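Local coordinates for protein Non-ribosomal peptide synthetase (PDB 6VTJ) that probably carries a growing peptide on the phosphopantetheine arm of its carrier domain and releases it by reduction in the adjoining reductase domain, at residues A[212-217]-A[251-256]. Residues are numbered along the deposited sequence; the frame is centred on the assembly and turned at random.
Sequences DTVINS and IKYVQI
Asn216 meets Gln255 and Tyr253 where two neighbouring parallel strands, 213-216 and 252-256, run at 14° to each other. Asn216 CB lies 3.3 Å from Tyr253 OH, and CG, anti to the backbone N (chi1 -168°), also passes close to that hydroxyl. Beyond CG the amide divides its work. Asn216 ND2 donates to Gln255 OE1 at 3.0 Å, nearly straight (167°) and on a lone pair, the two amides lying side by side and almost coplanar. OD1 turns to Thr132 OG1 and, through a water that donates to it weakly, to Tyr253 OH. An amide suits this buried place because it offers a donor and an acceptor at once; an alanine here would probably leave Gln255 OE1 without its donor and the bridging water less firmly held. Tyrosine suits its place by pairing that hydroxyl with an apolar ring, on which Val214 CG1 rests obliquely, 3.8 Å from Tyr253 CE2; helix 229-246 packs on this face. On the opposite face of the sheet Thr213 and Val254, beta-branched as suits extended backbone, touch through their CG2 methyls, while Thr213 OG1 hydrogen-bonds to Leu126 O and the long, bent Lys252 chain takes NZ to Glu125 O. Five backbone N-H...O bonds join the strands, among them Asn216 N to Val254 O at 2.8 Å. With helix 229-246 linking them, they form a beta-alpha-beta crossover in the largely parallel sheet of the Rossmann-type reductase domain.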
ATOM      1  N   ASP A 212     -10.580  -6.696  22.940  1.00 33.68           N
ATOM      2  CA  ASP A 212     -11.841  -6.857  22.231  1.00 39.36           C
ATOM      3  C   ASP A 212     -11.717  -6.776  20.719  1.00 35.79           C
ATOM      4  O   ASP A 212     -12.480  -7.442  20.013  1.00 36.45           O
ATOM      5  CB  ASP A 212     -12.833  -5.793  22.707  1.00 31.42           C
ATOM      6  CG  ASP A 212     -12.994  -5.814  24.201  1.00 37.85           C
ATOM      7  OD1 ASP A 212     -13.289  -6.909  24.720  1.00 35.99           O
ATOM      8  OD2 ASP A 212     -12.808  -4.766  24.860  1.00 39.75           O
ATOM      9  N   THR A 213     -10.785  -5.980  20.202  1.00 35.83           N
ATOM     10  CA  THR A 213     -10.644  -5.797  18.763  1.00 29.91           C
ATOM     11  C   THR A 213      -9.174  -5.770  18.388  1.00 30.36           C
ATOM     12  O   THR A 213      -8.414  -4.999  18.974  1.00 30.70           O
ATOM     13  CB  THR A 213     -11.280  -4.493  18.294  1.00 30.24           C
ATOM     14  OG1 THR A 213     -12.629  -4.377  18.778  1.00 34.11           O
ATOM     15  CG2 THR A 213     -11.251  -4.428  16.769  1.00 30.33           C
ATOM     16  N   VAL A 214      -8.779  -6.580  17.405  1.00 29.88           N
ATOM     17  CA  VAL A 214      -7.467  -6.452  16.779  1.00 30.46           C
ATOM     18  C   VAL A 214      -7.620  -5.578  15.542  1.00 23.95           C
ATOM     19  O   VAL A 214      -8.521  -5.797  14.739  1.00 28.88           O
ATOM     20  CB  VAL A 214      -6.886  -7.821  16.411  1.00 26.86           C
ATOM     21  CG1 VAL A 214      -5.531  -7.631  15.749  1.00 23.55           C
ATOM     22  CG2 VAL A 214      -6.760  -8.708  17.647  1.00 29.31           C
ATOM     23  N   ILE A 215      -6.793  -4.551  15.422  1.00 22.17           N
ATOM     24  CA  ILE A 215      -6.679  -3.766  14.197  1.00 25.50           C
ATOM     25  C   ILE A 215      -5.285  -4.002  13.630  1.00 24.65           C
ATOM     26  O   ILE A 215      -4.272  -3.598  14.227  1.00 26.44           O
ATOM     27  CB  ILE A 215      -6.956  -2.278  14.435  1.00 25.25           C
ATOM     28  CG1 ILE A 215      -8.321  -2.120  15.133  1.00 25.82           C
ATOM     29  CG2 ILE A 215      -6.937  -1.543  13.112  1.00 24.12           C
ATOM     30  CD1 ILE A 215      -8.860  -0.699  15.171  1.00 23.89           C
ATOM     31  N   ASN A 216      -5.235  -4.684  12.478  1.00 26.84           N
ATOM     32  CA  ASN A 216      -3.983  -5.105  11.857  1.00 23.79           C
ATOM     33  C   ASN A 216      -3.655  -4.155  10.718  1.00 22.32           C
ATOM     34  O   ASN A 216      -4.122  -4.316   9.582  1.00 23.69           O
ATOM     35  CB  ASN A 216      -4.052  -6.541  11.360  1.00 24.59           C
ATOM     36  CG  ASN A 216      -2.675  -7.055  10.995  1.00 29.11           C
ATOM     37  OD1 ASN A 216      -1.804  -7.156  11.857  1.00 31.45           O
ATOM     38  ND2 ASN A 216      -2.446  -7.307   9.717  1.00 27.10           N
ATOM     39  N   SER A 217      -2.875  -3.125  11.045  1.00 24.47           N
ATOM     40  CA  SER A 217      -2.365  -2.204  10.048  1.00 23.27           C
ATOM     41  C   SER A 217      -0.892  -2.430   9.759  1.00 24.21           C
ATOM     42  O   SER A 217      -0.355  -1.782   8.864  1.00 26.03           O
ATOM     43  CB  SER A 217      -2.598  -0.749  10.478  1.00 23.68           C
ATOM     44  OG  SER A 217      -1.623  -0.353  11.427  1.00 29.32           O
ATOM     45  N   ILE A 251     -13.243 -11.867  20.141  1.00 52.10           N
ATOM     46  CA  ILE A 251     -12.258 -10.922  19.618  1.00 42.32           C
ATOM     47  C   ILE A 251     -12.560 -10.699  18.141  1.00 42.34           C
ATOM     48  O   ILE A 251     -12.426 -11.620  17.325  1.00 47.35           O
ATOM     49  CB  ILE A 251     -10.819 -11.410  19.826  1.00 39.32           C
ATOM     50  CG1 ILE A 251     -10.552 -11.677  21.310  1.00 49.74           C
ATOM     51  CG2 ILE A 251      -9.829 -10.363  19.346  1.00 36.76           C
ATOM     52  CD1 ILE A 251      -9.150 -12.225  21.606  1.00 44.04           C
ATOM     53  N   LYS A 252     -12.999  -9.484  17.814  1.00 40.95           N
ATOM     54  CA  LYS A 252     -13.067  -9.007  16.438  1.00 33.97           C
ATOM     55  C   LYS A 252     -11.666  -8.887  15.837  1.00 33.44           C
ATOM     56  O   LYS A 252     -10.728  -8.464  16.514  1.00 33.61           O
ATOM     57  CB  LYS A 252     -13.697  -7.617  16.414  1.00 33.93           C
ATOM     58  CG  LYS A 252     -15.153  -7.501  16.141  1.00 43.93           C
ATOM     59  CD  LYS A 252     -15.477  -6.037  15.812  1.00 39.54           C
ATOM     60  CE  LYS A 252     -14.958  -5.106  16.879  1.00 36.06           C
ATOM     61  NZ  LYS A 252     -15.584  -5.367  18.212  1.00 38.92           N
ATOM     62  N   TYR A 253     -11.536  -9.194  14.545  1.00 27.74           N
ATOM     63  CA  TYR A 253     -10.288  -8.998  13.815  1.00 30.01           C
ATOM     64  C   TYR A 253     -10.551  -8.067  12.633  1.00 28.45           C
ATOM     65  O   TYR A 253     -11.269  -8.426  11.696  1.00 28.27           O
ATOM     66  CB  TYR A 253      -9.712 -10.327  13.338  1.00 30.50           C
ATOM     67  CG  TYR A 253      -8.317 -10.188  12.758  1.00 30.47           C
ATOM     68  CD1 TYR A 253      -8.125  -9.856  11.423  1.00 26.79           C
ATOM     69  CD2 TYR A 253      -7.185 -10.388  13.551  1.00 30.43           C
ATOM     70  CE1 TYR A 253      -6.843  -9.720  10.900  1.00 28.15           C
ATOM     71  CE2 TYR A 253      -5.913 -10.261  13.028  1.00 25.65           C
ATOM     72  CZ  TYR A 253      -5.749  -9.921  11.710  1.00 25.47           C
ATOM     73  OH  TYR A 253      -4.474  -9.805  11.184  1.00 31.46           O
ATOM     74  N   VAL A 254      -9.959  -6.883  12.663  1.00 26.66           N
ATOM     75  CA  VAL A 254     -10.094  -5.888  11.613  1.00 23.98           C
ATOM     76  C   VAL A 254      -8.783  -5.836  10.842  1.00 27.52           C
ATOM     77  O   VAL A 254      -7.754  -5.415  11.377  1.00 24.84           O
ATOM     78  CB  VAL A 254     -10.443  -4.520  12.189  1.00 24.73           C
ATOM     79  CG1 VAL A 254     -10.549  -3.512  11.062  1.00 21.95           C
ATOM     80  CG2 VAL A 254     -11.749  -4.621  12.985  1.00 25.85           C
ATOM     81  N   GLN A 255      -8.832  -6.236   9.582  1.00 24.75           N
ATOM     82  CA  GLN A 255      -7.686  -6.219   8.693  1.00 26.62           C
ATOM     83  C   GLN A 255      -7.732  -4.939   7.865  1.00 25.42           C
ATOM     84  O   GLN A 255      -8.764  -4.633   7.263  1.00 24.50           O
ATOM     85  CB  GLN A 255      -7.712  -7.460   7.787  1.00 23.10           C
ATOM     86  CG  GLN A 255      -6.822  -7.373   6.521  1.00 27.27           C
ATOM     87  CD  GLN A 255      -5.336  -7.448   6.833  1.00 24.48           C
ATOM     88  OE1 GLN A 255      -4.918  -7.283   7.986  1.00 28.11           O
ATOM     89  NE2 GLN A 255      -4.529  -7.720   5.806  1.00 26.82           N
ATOM     90  N   ILE A 256      -6.639  -4.180   7.850  1.00 26.83           N
ATOM     91  CA  ILE A 256      -6.525  -3.073   6.911  1.00 25.48           C
ATOM     92  C   ILE A 256      -5.989  -3.638   5.611  1.00 26.72           C
ATOM     93  O   ILE A 256      -4.944  -4.290   5.597  1.00 25.74           O
ATOM     94  CB  ILE A 256      -5.613  -1.960   7.442  1.00 23.95           C
ATOM     95  CG1 ILE A 256      -6.025  -1.561   8.868  1.00 25.44           C
ATOM     96  CG2 ILE A 256      -5.580  -0.801   6.445  1.00 22.87           C
ATOM     97  CD1 ILE A 256      -7.539  -1.186   9.026  1.00 24.64           C
TER
HETATM   98  O   HOH W   1     -15.831  -7.641  19.508  1.00 49.25           O
HETATM   99  O   HOH W   2      -2.112  -9.771  12.807  1.00 34.18           O